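Local atomic coordinates of hypothetical protein PH1789 (Pyrococcus horikoshii, PDB entry 1WR2), a protein that is of unknown function but belongs to the ATP-grasp family, with an alpha-beta fold built around two antiparallel sheets. Residues K30-P35 / V197-D202. Numbering follows the deposited sequence.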
# COMPACT_ATOMS: atom_id res chain seq x y z
N LYS A 30 -6.73 -4.99 -4.84
CA LYS A 30 -7.99 -5.67 -4.55
C LYS A 30 -8.43 -6.60 -5.69
O LYS A 30 -8.98 -7.67 -5.44
CB LYS A 30 -9.10 -4.64 -4.27
CG LYS A 30 -8.97 -3.94 -2.93
CD LYS A 30 -10.17 -3.05 -2.62
CE LYS A 30 -10.28 -1.89 -3.58
NZ LYS A 30 -11.40 -0.99 -3.20
N ALA A 31 -8.16 -6.19 -6.92
CA ALA A 31 -8.53 -6.97 -8.09
C ALA A 31 -7.89 -8.35 -8.05
O ALA A 31 -8.31 -9.27 -8.76
CB ALA A 31 -8.13 -6.24 -9.36
N TYR A 32 -6.85 -8.49 -7.22
CA TYR A 32 -6.15 -9.76 -7.08
C TYR A 32 -6.38 -10.39 -5.71
O TYR A 32 -5.65 -11.28 -5.28
CB TYR A 32 -4.65 -9.56 -7.36
CG TYR A 32 -4.33 -9.61 -8.84
CD1 TYR A 32 -3.92 -10.79 -9.45
CD2 TYR A 32 -4.48 -8.48 -9.65
CE1 TYR A 32 -3.68 -10.86 -10.82
CE2 TYR A 32 -4.25 -8.54 -11.02
CZ TYR A 32 -3.84 -9.73 -11.60
OH TYR A 32 -3.60 -9.80 -12.95
N GLY A 33 -7.40 -9.90 -5.01
CA GLY A 33 -7.75 -10.46 -3.72
C GLY A 33 -6.86 -10.17 -2.53
O GLY A 33 -7.02 -10.80 -1.49
N LEU A 34 -5.92 -9.24 -2.67
CA LEU A 34 -5.03 -8.87 -1.57
C LEU A 34 -5.84 -8.20 -0.47
O LEU A 34 -6.84 -7.56 -0.74
CB LEU A 34 -3.93 -7.94 -2.09
CG LEU A 34 -2.82 -8.67 -2.84
CD1 LEU A 34 -2.03 -7.72 -3.72
CD2 LEU A 34 -1.91 -9.34 -1.80
N PRO A 35 -5.39 -8.32 0.80
CA PRO A 35 -6.10 -7.73 1.93
C PRO A 35 -6.03 -6.21 2.08
O PRO A 35 -5.19 -5.69 2.79
CB PRO A 35 -5.47 -8.43 3.12
CG PRO A 35 -4.04 -8.55 2.69
CD PRO A 35 -4.19 -9.04 1.25
N VAL A 197 0.87 -11.22 -4.95
CA VAL A 197 1.62 -10.16 -5.61
C VAL A 197 2.38 -10.72 -6.80
O VAL A 197 2.47 -10.09 -7.85
CB VAL A 197 2.64 -9.50 -4.64
CG1 VAL A 197 3.58 -8.56 -5.42
CG2 VAL A 197 1.89 -8.72 -3.57
N SER A 198 2.93 -11.92 -6.62
CA SER A 198 3.68 -12.59 -7.68
C SER A 198 2.79 -12.78 -8.91
O SER A 198 3.21 -12.54 -10.03
CB SER A 198 4.18 -13.95 -7.17
OG SER A 198 4.89 -14.67 -8.16
N LYS A 199 1.55 -13.21 -8.67
CA LYS A 199 0.57 -13.45 -9.73
C LYS A 199 0.24 -12.13 -10.42
O LYS A 199 0.26 -12.03 -11.65
CB LYS A 199 -0.69 -14.07 -9.12
CG LYS A 199 -1.90 -14.14 -10.05
CD LYS A 199 -1.59 -14.90 -11.33
CE LYS A 199 -2.83 -14.96 -12.23
NZ LYS A 199 -2.51 -15.56 -13.56
N LEU A 200 -0.07 -11.13 -9.61
CA LEU A 200 -0.41 -9.80 -10.10
C LEU A 200 0.70 -9.25 -10.99
O LEU A 200 0.45 -8.77 -12.10
CB LEU A 200 -0.65 -8.87 -8.89
CG LEU A 200 -1.10 -7.41 -9.05
CD1 LEU A 200 -1.56 -6.91 -7.70
CD2 LEU A 200 0.03 -6.54 -9.58
N VAL A 201 1.94 -9.33 -10.51
CA VAL A 201 3.09 -8.83 -11.27
C VAL A 201 3.36 -9.63 -12.54
O VAL A 201 3.68 -9.07 -13.59
CB VAL A 201 4.35 -8.80 -10.39
CG1 VAL A 201 5.55 -8.28 -11.18
CG2 VAL A 201 4.10 -7.93 -9.16
N ASP A 202 3.25 -10.95 -12.44
CA ASP A 202 3.49 -11.81 -13.60
C ASP A 202 2.46 -11.45 -14.68
O ASP A 202 2.81 -11.25 -15.84
CB ASP A 202 3.39 -13.28 -13.18
CG ASP A 202 3.90 -14.24 -14.24
OD1 ASP A 202 4.90 -13.93 -14.90
OD2 ASP A 202 3.29 -15.32 -14.40
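The loop carrying Y32 and L34 passes beside helix 187-203 in this ATP-grasp domain, with the CA atoms of Y32 and L200 6.5 Å apart, and a type I beta turn from K30 to G33, closed by the 2.8 Å bond from G33 N to K30 O, leads out of helix 22-30. G33, the last residue of the turn, has a positive phi (73°), and the chain then runs on toward strand 40-42. Both Y32 and L34 direct their CB atoms at the helix.

The Y32 ring lies against the helix backbone itself: L200 CA sits over one face in a CH-pi contact, 3.7 Å from the ring centroid and displaced toward the rim. The L200 side chain continues across the same ring, CB over CG and CD1, and CG packed 3.6 Å from Y32 CD2. With L200 CG anti to its backbone N (chi1 -177°), CG stands over CD2 on the same face as CA. K199 meets the ring differently, its CG approaching the edge at CE1 near the ring plane, the two side chains crossing at about a right angle.

L34 makes the second, wholly aliphatic part of the contact through a single methyl. Its CD1 touches V197 CG2 at 4.0 Å and L200 CD1 at 4.1 Å, and so bridges successive turns of the helix. L29 of helix 22-30 touches both L34 and L200, while V197 and L200 also reach strand 208-218, so this apolar cluster joins helix 22-30 and the following turn to helix 187-203 and the six-stranded sheet. At the polar end of the contact, D203 of the same helix holds both side chains, its OD1 in a salt bridge with K199 NZ and its OD2 in a hydrogen bond with Y32 OH.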